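Local coordinates for extracellular solute-binding protein family 1 (PDB 5IXP), which probably captures an extracellular solute and delivers it to an ABC transporter, at residues D247-F252 against N327-N332; S64-Y69 against R105-G110; T364-R369 against K382-E387. All coordinates share one frame; numbering follows the deposited sequence.

Contact 1 of 3, residues D247-F252 against N327-N332; sequences DNAGTF and NPYFNN
The phenol of Tyr-329 reaches Gly-250 end-on, and its OH donates a hydrogen bond to Gly-250 O over 2.6 Å. The carbonyl oxygen sits at the ring edge, close to the ring plane, with CE1 of Tyr-329 3.6 Å from Gly-250 O on the flank of the bond. Seen from the acceptor, the hydroxyl lies in the carbonyl plane and uses a lone pair, with a C=O...OH angle of 139°. Tyr-329 is directed there by a CG that stands anti to its own backbone N (chi1 -170°), which sends the ring away from its loop toward the end of helix 241-249. The methyl of Ala-249 borders the same hydroxyl, its CB 3.4 Å from Tyr-329 OH, so a polar tip is flanked by an apolar group. Gly-250 is the first residue to leave helical geometry, with positive phi (57°), a conformation that favours glycine. Around this pair, the tyrosine side chain also touches Ala-246 of the helix and Trp-257 of strand 257-260, while the neighbouring Phe-330 packs on Leu-242 and Ile-245. The loop is shaped from within by an Asx motif: Phe-330 N donates to Asn-327 OD1 at 3.0 Å, approaching from above the plane of the side-chain carbonyl. Phe-330 is itself the centre of an inverse gamma turn, and Asn-331 ND2 bonds Asp-258 OD2 beyond it. One side-chain-to-backbone bond thus joins the loop between helices 320-323 and 335-344 to the C-terminal end of helix 241-249. Gly-250 O lies just past the C-terminal, partially negative end of the helix dipole, and the short phenol bond gives it a donor; the O-H is likely to be polarised by that setting.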
loop_
_atom_site.group_PDB
_atom_site.type_symbol
_atom_site.label_atom_id
_atom_site.label_comp_id
_atom_site.label_asym_id
_atom_site.label_seq_id
_atom_site.Cartn_x
_atom_site.Cartn_y
_atom_site.Cartn_z
ATOM N N ASP A 247 18.248 3.993 0.734
ATOM C CA ASP A 247 18.630 5.332 1.179
ATOM C C ASP A 247 18.982 5.343 2.663
ATOM O O ASP A 247 20.013 5.895 3.066
ATOM C CB ASP A 247 17.504 6.327 0.895
ATOM C CG ASP A 247 17.422 6.725 -0.572
ATOM O OD1 ASP A 247 18.436 6.596 -1.293
ATOM O OD2 ASP A 247 16.343 7.183 -1.002
ATOM N N ASN A 248 18.133 4.737 3.494
ATOM C CA ASN A 248 18.352 4.786 4.938
ATOM C C ASN A 248 19.559 3.951 5.352
ATOM O O ASN A 248 20.346 4.365 6.217
ATOM C CB ASN A 248 17.099 4.306 5.670
ATOM C CG ASN A 248 15.948 5.289 5.570
ATOM O OD1 ASN A 248 16.108 6.405 5.076
ATOM N ND2 ASN A 248 14.774 4.877 6.043
ATOM N N ALA A 249 19.720 2.765 4.760
ATOM C CA ALA A 249 20.844 1.915 5.137
ATOM C C ALA A 249 22.156 2.405 4.537
ATOM O O ALA A 249 23.216 2.227 5.149
ATOM C CB ALA A 249 20.576 0.470 4.718
ATOM N N GLY A 250 22.105 3.018 3.356
ATOM C CA GLY A 250 23.295 3.587 2.748
ATOM C C GLY A 250 24.398 2.564 2.551
ATOM O O GLY A 250 24.155 1.375 2.310
ATOM N N THR A 251 25.645 3.039 2.665
ATOM C CA THR A 251 26.786 2.156 2.446
ATOM C C THR A 251 26.865 1.061 3.506
ATOM O O THR A 251 27.375 -0.029 3.225
ATOM C CB THR A 251 28.088 2.964 2.401
ATOM O OG1 THR A 251 28.335 3.563 3.676
ATOM C CG2 THR A 251 27.991 4.062 1.361
ATOM N N PHE A 252 26.357 1.319 4.716
ATOM C CA PHE A 252 26.276 0.257 5.715
ATOM C C PHE A 252 25.513 -0.942 5.172
ATOM O O PHE A 252 25.895 -2.091 5.411
ATOM C CB PHE A 252 25.616 0.773 6.996
ATOM C CG PHE A 252 25.269 -0.315 7.990
ATOM C CD1 PHE A 252 26.187 -0.713 8.953
ATOM C CD2 PHE A 252 24.015 -0.931 7.970
ATOM C CE1 PHE A 252 25.865 -1.709 9.871
ATOM C CE2 PHE A 252 23.691 -1.929 8.882
ATOM C CZ PHE A 252 24.614 -2.318 9.833
ATOM N N ASN A 327 17.639 -4.976 -9.270
ATOM C CA ASN A 327 18.024 -3.999 -8.255
ATOM C C ASN A 327 19.420 -4.325 -7.744
ATOM O O ASN A 327 19.576 -5.212 -6.888
ATOM C CB ASN A 327 17.017 -3.982 -7.102
ATOM C CG ASN A 327 17.281 -2.853 -6.105
ATOM O OD1 ASN A 327 18.404 -2.682 -5.621
ATOM N ND2 ASN A 327 16.238 -2.074 -5.796
ATOM N N PRO A 328 20.461 -3.634 -8.220
ATOM C CA PRO A 328 21.827 -3.972 -7.778
ATOM C C PRO A 328 22.030 -3.893 -6.272
ATOM O O PRO A 328 22.739 -4.736 -5.706
ATOM C CB PRO A 328 22.690 -2.944 -8.522
ATOM C CG PRO A 328 21.852 -2.504 -9.675
ATOM C CD PRO A 328 20.451 -2.520 -9.185
ATOM N N TYR A 329 21.434 -2.902 -5.604
ATOM C CA TYR A 329 21.620 -2.777 -4.160
ATOM C C TYR A 329 21.127 -4.018 -3.429
ATOM O O TYR A 329 21.776 -4.491 -2.488
ATOM C CB TYR A 329 20.897 -1.535 -3.641
ATOM C CG TYR A 329 21.215 -1.181 -2.203
ATOM C CD1 TYR A 329 22.213 -0.263 -1.907
ATOM C CD2 TYR A 329 20.511 -1.751 -1.143
ATOM C CE1 TYR A 329 22.511 0.077 -0.601
ATOM C CE2 TYR A 329 20.798 -1.412 0.173
ATOM C CZ TYR A 329 21.803 -0.496 0.435
ATOM O OH TYR A 329 22.104 -0.143 1.728
ATOM N N PHE A 330 19.984 -4.564 -3.852
ATOM C CA PHE A 330 19.414 -5.756 -3.226
ATOM C C PHE A 330 19.939 -7.030 -3.895
ATOM O O PHE A 330 19.185 -7.871 -4.387
ATOM C CB PHE A 330 17.890 -5.688 -3.261
ATOM C CG PHE A 330 17.316 -4.776 -2.226
ATOM C CD1 PHE A 330 17.301 -3.405 -2.426
ATOM C CD2 PHE A 330 16.826 -5.285 -1.033
ATOM C CE1 PHE A 330 16.790 -2.555 -1.463
ATOM C CE2 PHE A 330 16.313 -4.442 -0.064
ATOM C CZ PHE A 330 16.302 -3.071 -0.278
ATOM N N ASN A 331 21.269 -7.152 -3.901
ATOM C CA ASN A 331 21.957 -8.354 -4.386
ATOM C C ASN A 331 21.539 -8.703 -5.815
ATOM O O ASN A 331 21.389 -9.873 -6.172
ATOM C CB ASN A 331 21.719 -9.540 -3.439
ATOM C CG ASN A 331 22.643 -10.720 -3.728
ATOM O OD1 ASN A 331 23.802 -10.536 -4.089
ATOM N ND2 ASN A 331 22.125 -11.934 -3.580
ATOM N N ASN A 332 21.339 -7.672 -6.642
ATOM C CA ASN A 332 20.953 -7.860 -8.041
ATOM C C ASN A 332 19.672 -8.677 -8.158
ATOM O O ASN A 332 19.528 -9.500 -9.061
ATOM C CB ASN A 332 22.074 -8.517 -8.850
ATOM C CG ASN A 332 23.227 -7.587 -9.097
ATOM O OD1 ASN A 332 23.043 -6.471 -9.576
ATOM N ND2 ASN A 332 24.428 -8.039 -8.776
#

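Contact 2 of 3, residues S64-Y69 against R105-G110; sequences SWIYKY and RIIGYG
Helix 66-70 packs against the start of strand 108-121 in a buried apolar contact in which Ile-107 meets Ile-66 and Tyr-69. The tip of Ile-107 does the touching: its CD1 lies 3.9 Å from Tyr-69 O, a van der Waals contact with the helix backbone, and 4.5 Å from Tyr-69 CB. The same methyl comes within 4.2 Å of Ile-66 CG1, so it fits between the two helix residues. Ile-107 CG1 takes the crowded position between its backbone N and carbonyl carbon (chi1 66°), and chi2 then carries CD1 outward to the helix. Strand 108-121 lies beside 269-276, and the strand order 28-34, 2-8, 58-62, 269-276, 108-121 is that of class II periplasmic-binding-protein lobes; helix 66-70 follows strand 58-62 there. The ring of Tyr-69 leads off instead to Glu-46 and Leu-49 of helix 38-51. Ile-66, extended along both torsions, rests also on Ala-99, whose backbone is hydrogen-bonded to Ile-107. Gly-108 has no side chain, and a beta carbon there would point toward the helix and come only to van der Waals distance, 3.8 Å, of Ile-66 CD1.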
loop_
_atom_site.group_PDB
_atom_site.type_symbol
_atom_site.label_atom_id
_atom_site.label_comp_id
_atom_site.label_asym_id
_atom_site.label_seq_id
_atom_site.Cartn_x
_atom_site.Cartn_y
_atom_site.Cartn_z
ATOM N N SER A 64 -5.459 4.347 0.577
ATOM C CA SER A 64 -5.826 4.288 1.990
ATOM C C SER A 64 -6.903 5.298 2.369
ATOM O O SER A 64 -7.478 5.175 3.456
ATOM C CB SER A 64 -4.605 4.484 2.888
ATOM O OG SER A 64 -4.108 5.805 2.778
ATOM N N TRP A 65 -7.186 6.285 1.505
ATOM C CA TRP A 65 -8.237 7.275 1.743
ATOM C C TRP A 65 -9.556 6.927 1.083
ATOM O O TRP A 65 -10.590 7.473 1.479
ATOM C CB TRP A 65 -7.875 8.662 1.188
ATOM C CG TRP A 65 -6.489 9.100 1.294
ATOM C CD1 TRP A 65 -5.576 8.722 2.221
ATOM C CD2 TRP A 65 -5.829 10.024 0.421
ATOM N NE1 TRP A 65 -4.378 9.341 1.979
ATOM C CE2 TRP A 65 -4.508 10.150 0.879
ATOM C CE3 TRP A 65 -6.228 10.747 -0.709
ATOM C CZ2 TRP A 65 -3.582 10.972 0.253
ATOM C CZ3 TRP A 65 -5.315 11.561 -1.330
ATOM C CH2 TRP A 65 -4.001 11.675 -0.846
ATOM N N ILE A 66 -9.530 6.096 0.038
ATOM C CA ILE A 66 -10.669 6.011 -0.873
ATOM C C ILE A 66 -11.906 5.438 -0.186
ATOM O O ILE A 66 -13.031 5.692 -0.645
ATOM C CB ILE A 66 -10.279 5.230 -2.143
ATOM C CG1 ILE A 66 -11.292 5.502 -3.262
ATOM C CG2 ILE A 66 -10.126 3.743 -1.858
ATOM C CD1 ILE A 66 -10.812 5.085 -4.646
ATOM N N TYR A 67 -11.734 4.719 0.931
ATOM C CA TYR A 67 -12.884 4.223 1.686
ATOM C C TYR A 67 -13.826 5.363 2.054
ATOM O O TYR A 67 -15.050 5.211 1.997
ATOM C CB TYR A 67 -12.420 3.485 2.953
ATOM C CG TYR A 67 -11.907 4.398 4.061
ATOM C CD1 TYR A 67 -10.563 4.738 4.142
ATOM C CD2 TYR A 67 -12.770 4.927 5.019
ATOM C CE1 TYR A 67 -10.090 5.580 5.136
ATOM C CE2 TYR A 67 -12.308 5.779 6.017
ATOM C CZ TYR A 67 -10.965 6.100 6.070
ATOM O OH TYR A 67 -10.487 6.939 7.059
ATOM N N LYS A 68 -13.265 6.515 2.429
ATOM C CA LYS A 68 -14.077 7.651 2.848
ATOM C C LYS A 68 -14.893 8.204 1.687
ATOM O O LYS A 68 -15.992 8.727 1.893
ATOM C CB LYS A 68 -13.172 8.728 3.449
ATOM C CG LYS A 68 -13.885 9.998 3.884
ATOM C CD LYS A 68 -13.084 10.757 4.936
ATOM C CE LYS A 68 -13.627 12.176 5.131
ATOM N NZ LYS A 68 -12.789 12.991 6.063
ATOM N N TYR A 69 -14.397 8.077 0.461
ATOM C CA TYR A 69 -15.099 8.657 -0.670
ATOM C C TYR A 69 -15.969 7.654 -1.407
ATOM O O TYR A 69 -16.900 8.067 -2.107
ATOM C CB TYR A 69 -14.087 9.337 -1.599
ATOM C CG TYR A 69 -13.446 10.453 -0.823
ATOM C CD1 TYR A 69 -14.131 11.635 -0.601
ATOM C CD2 TYR A 69 -12.214 10.288 -0.216
ATOM C CE1 TYR A 69 -13.580 12.654 0.162
ATOM C CE2 TYR A 69 -11.656 11.298 0.549
ATOM C CZ TYR A 69 -12.347 12.476 0.727
ATOM O OH TYR A 69 -11.801 13.471 1.481
ATOM N N ARG A 105 -20.630 1.006 -8.595
ATOM C CA ARG A 105 -20.105 2.196 -9.253
ATOM C C ARG A 105 -18.586 2.236 -9.131
ATOM O O ARG A 105 -18.027 1.895 -8.088
ATOM C CB ARG A 105 -20.728 3.451 -8.644
ATOM C CG ARG A 105 -22.208 3.617 -8.987
ATOM C CD ARG A 105 -22.822 4.792 -8.236
ATOM N NE ARG A 105 -23.005 4.510 -6.814
ATOM C CZ ARG A 105 -23.335 5.424 -5.908
ATOM N NH1 ARG A 105 -23.488 5.076 -4.636
ATOM N NH2 ARG A 105 -23.491 6.691 -6.270
ATOM N N ILE A 106 -17.914 2.641 -10.203
ATOM C CA ILE A 106 -16.455 2.686 -10.229
ATOM C C ILE A 106 -16.048 4.152 -10.211
ATOM O O ILE A 106 -16.308 4.889 -11.169
ATOM C CB ILE A 106 -15.879 1.959 -11.451
ATOM C CG1 ILE A 106 -16.282 0.482 -11.421
ATOM C CG2 ILE A 106 -14.362 2.102 -11.487
ATOM C CD1 ILE A 106 -15.908 -0.272 -12.675
ATOM N N ILE A 107 -15.410 4.592 -9.124
ATOM C CA ILE A 107 -15.120 6.014 -8.982
ATOM C C ILE A 107 -13.664 6.350 -9.237
ATOM O O ILE A 107 -13.312 7.538 -9.238
ATOM C CB ILE A 107 -15.552 6.553 -7.604
ATOM C CG1 ILE A 107 -14.734 5.927 -6.473
ATOM C CG2 ILE A 107 -17.061 6.338 -7.394
ATOM C CD1 ILE A 107 -14.895 6.684 -5.139
ATOM N N GLY A 108 -12.811 5.363 -9.476
ATOM C CA GLY A 108 -11.406 5.641 -9.725
ATOM C C GLY A 108 -10.788 4.706 -10.743
ATOM O O GLY A 108 -11.154 3.531 -10.852
ATOM N N TYR A 109 -9.827 5.252 -11.488
ATOM C CA TYR A 109 -8.950 4.491 -12.366
ATOM C C TYR A 109 -7.590 4.322 -11.694
ATOM O O TYR A 109 -6.955 5.314 -11.320
ATOM C CB TYR A 109 -8.776 5.206 -13.704
ATOM C CG TYR A 109 -9.956 5.114 -14.645
ATOM C CD1 TYR A 109 -10.798 4.004 -14.634
ATOM C CD2 TYR A 109 -10.199 6.118 -15.579
ATOM C CE1 TYR A 109 -11.861 3.892 -15.524
ATOM C CE2 TYR A 109 -11.267 6.025 -16.472
ATOM C CZ TYR A 109 -12.094 4.914 -16.436
ATOM O OH TYR A 109 -13.151 4.821 -17.326
ATOM N N GLY A 110 -7.130 3.078 -11.582
ATOM C CA GLY A 110 -5.950 2.798 -10.777
ATOM C C GLY A 110 -4.646 3.240 -11.431
ATOM O O GLY A 110 -4.410 3.022 -12.627
#

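Contact 3 of 3, residues T364-R369 against K382-E387; sequences TEALAR and KQALRE
Helices 356-371 and 377-392, consecutive in the chain, run in broadly opposed senses and come closest where the CA atoms of Ala-366 and Ala-384 stand 5.9 Å apart. Their methyls meet directly, Ala-366 CB to Ala-384 CB at 3.8 Å. Above them the Arg-369 guanidinium lies on the Gln-383 amide, the planes only 19° apart and NH2 of the arginine 3.2 Å from CD of the glutamine. Ala-366 CA backs the other face of the guanidinium. Gln-383 holds its amide there with CG anti to the backbone N (chi1 176°) and an extended chain, and its NE2 gives Glu-387 OE2 a nearly straight bond (2.8 Å, 171°). Gln-375 pins both partners, accepting from Arg-369 NE and donating to Gln-383 OE1. Two waters bridge further: one joins Arg-369 NH1 to the carboxylates of Glu-365 and Glu-387, the other Arg-369 NH2 to Glu-387 OE1. With an alanine at Gln-383, the guanidinium would probably lose the amide stacked on its face and Glu-387 OE2 its donor. Through these waters Arg-369 reaches both carboxylates from its NH1 and NH2 edge, which is likely to ease the proximity of the two like charges.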
loop_
_atom_site.group_PDB
_atom_site.type_symbol
_atom_site.label_atom_id
_atom_site.label_comp_id
_atom_site.label_asym_id
_atom_site.label_seq_id
_atom_site.Cartn_x
_atom_site.Cartn_y
_atom_site.Cartn_z
ATOM N N THR A 364 -4.026 0.305 15.986
ATOM C CA THR A 364 -2.576 0.368 15.856
ATOM C C THR A 364 -1.952 1.161 16.995
ATOM O O THR A 364 -0.844 0.832 17.439
ATOM C CB THR A 364 -2.163 0.958 14.499
ATOM O OG1 THR A 364 -2.710 2.273 14.334
ATOM C CG2 THR A 364 -2.633 0.059 13.358
ATOM N N GLU A 365 -2.642 2.196 17.492
ATOM C CA GLU A 365 -2.146 2.890 18.678
ATOM C C GLU A 365 -2.068 1.931 19.854
ATOM O O GLU A 365 -1.071 1.914 20.588
ATOM C CB GLU A 365 -3.039 4.092 19.021
ATOM C CG GLU A 365 -2.872 5.268 18.055
ATOM C CD GLU A 365 -3.851 6.403 18.298
ATOM O OE1 GLU A 365 -4.699 6.290 19.208
ATOM O OE2 GLU A 365 -3.775 7.416 17.568
ATOM N N ALA A 366 -3.101 1.102 20.027
ATOM C CA ALA A 366 -3.097 0.139 21.120
ATOM C C ALA A 366 -1.974 -0.876 20.950
ATOM O O ALA A 366 -1.268 -1.203 21.912
ATOM C CB ALA A 366 -4.455 -0.560 21.207
ATOM N N LEU A 367 -1.786 -1.385 19.730
ATOM C CA LEU A 367 -0.735 -2.369 19.518
ATOM C C LEU A 367 0.645 -1.757 19.754
ATOM O O LEU A 367 1.532 -2.416 20.307
ATOM C CB LEU A 367 -0.848 -2.966 18.115
ATOM C CG LEU A 367 0.147 -4.083 17.799
ATOM C CD1 LEU A 367 0.070 -5.195 18.840
ATOM C CD2 LEU A 367 -0.125 -4.626 16.397
ATOM N N ALA A 368 0.833 -0.490 19.367
ATOM C CA ALA A 368 2.104 0.180 19.623
ATOM C C ALA A 368 2.369 0.304 21.118
ATOM O O ALA A 368 3.513 0.169 21.565
ATOM C CB ALA A 368 2.125 1.559 18.958
ATOM N N ARG A 369 1.325 0.566 21.911
ATOM C CA ARG A 369 1.512 0.638 23.359
ATOM C C ARG A 369 1.965 -0.704 23.923
ATOM O O ARG A 369 2.821 -0.752 24.812
ATOM C CB ARG A 369 0.230 1.114 24.042
ATOM C CG ARG A 369 -0.100 2.596 23.784
ATOM C CD ARG A 369 -1.214 3.097 24.701
ATOM N NE ARG A 369 -2.458 2.337 24.559
ATOM C CZ ARG A 369 -3.440 2.638 23.713
ATOM N NH1 ARG A 369 -3.336 3.688 22.896
ATOM N NH2 ARG A 369 -4.533 1.882 23.678
ATOM N N LYS A 382 -8.836 -4.182 25.220
ATOM C CA LYS A 382 -10.096 -3.627 25.696
ATOM C C LYS A 382 -10.199 -2.150 25.349
ATOM O O LYS A 382 -11.262 -1.680 24.930
ATOM C CB LYS A 382 -10.248 -3.836 27.204
ATOM C CG LYS A 382 -10.292 -5.286 27.628
ATOM C CD LYS A 382 -10.462 -5.392 29.151
ATOM C CE LYS A 382 -10.532 -6.837 29.619
ATOM N NZ LYS A 382 -11.754 -7.532 29.114
ATOM N N GLN A 383 -9.102 -1.403 25.504
ATOM C CA GLN A 383 -9.144 0.018 25.171
ATOM C C GLN A 383 -9.386 0.224 23.683
ATOM O O GLN A 383 -10.168 1.101 23.296
ATOM C CB GLN A 383 -7.855 0.723 25.600
ATOM C CG GLN A 383 -7.825 2.193 25.190
ATOM C CD GLN A 383 -6.663 2.953 25.794
ATOM O OE1 GLN A 383 -5.915 2.415 26.607
ATOM N NE2 GLN A 383 -6.510 4.220 25.403
ATOM N N ALA A 384 -8.734 -0.578 22.831
ATOM C CA ALA A 384 -8.975 -0.462 21.395
ATOM C C ALA A 384 -10.442 -0.714 21.065
ATOM O O ALA A 384 -11.043 0.025 20.277
ATOM C CB ALA A 384 -8.069 -1.424 20.619
ATOM N N LEU A 385 -11.049 -1.736 21.682
ATOM C CA LEU A 385 -12.456 -2.017 21.399
ATOM C C LEU A 385 -13.343 -0.849 21.807
ATOM O O LEU A 385 -14.237 -0.454 21.048
ATOM C CB LEU A 385 -12.912 -3.302 22.096
ATOM C CG LEU A 385 -12.357 -4.622 21.549
ATOM C CD1 LEU A 385 -13.039 -5.814 22.190
ATOM C CD2 LEU A 385 -12.478 -4.705 20.038
ATOM N N ARG A 386 -13.110 -0.281 23.000
ATOM C CA ARG A 386 -13.877 0.888 23.429
ATOM C C ARG A 386 -13.737 2.034 22.441
ATOM O O ARG A 386 -14.731 2.650 22.038
ATOM C CB ARG A 386 -13.427 1.358 24.815
ATOM C CG ARG A 386 -13.916 0.532 25.976
ATOM C CD ARG A 386 -13.736 1.291 27.306
ATOM N NE ARG A 386 -12.374 1.795 27.495
ATOM C CZ ARG A 386 -11.375 1.069 27.991
ATOM N NH1 ARG A 386 -11.583 -0.198 28.331
ATOM N NH2 ARG A 386 -10.167 1.601 28.139
ATOM N N GLU A 387 -12.499 2.350 22.058
ATOM C CA GLU A 387 -12.266 3.493 21.188
ATOM C C GLU A 387 -12.757 3.233 19.773
ATOM O O GLU A 387 -13.235 4.161 19.109
ATOM C CB GLU A 387 -10.785 3.849 21.205
ATOM C CG GLU A 387 -10.322 4.227 22.605
ATOM C CD GLU A 387 -8.880 4.663 22.666
ATOM O OE1 GLU A 387 -8.136 4.445 21.689
ATOM O OE2 GLU A 387 -8.488 5.229 23.703
HETATM O O HOH W 1 -5.461 5.311 21.697
HETATM O O HOH W 2 -6.429 2.379 21.490
#

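In the fold
From the N terminus, contact 2 comes first: it closes the excursion from helix 66-70 through helices 84-87 and 93-98 to the start of strand 108-121. Contact 1 follows, bringing the loop after helix 320-323 back to the end of helix 241-249 across 74 intervening residues. Contact 3 closes last and shortest, pairing neighbouring helices 356-371 and 377-392 into a C-terminal alpha-alpha hairpin. The three are in series, none nested in or crossing another, and none touch. Contacts 1 and 2 lie on opposite sides of the chain's centre, their own centres about 34 Å apart; contacts 2 and 3 have centres about 27 Å apart.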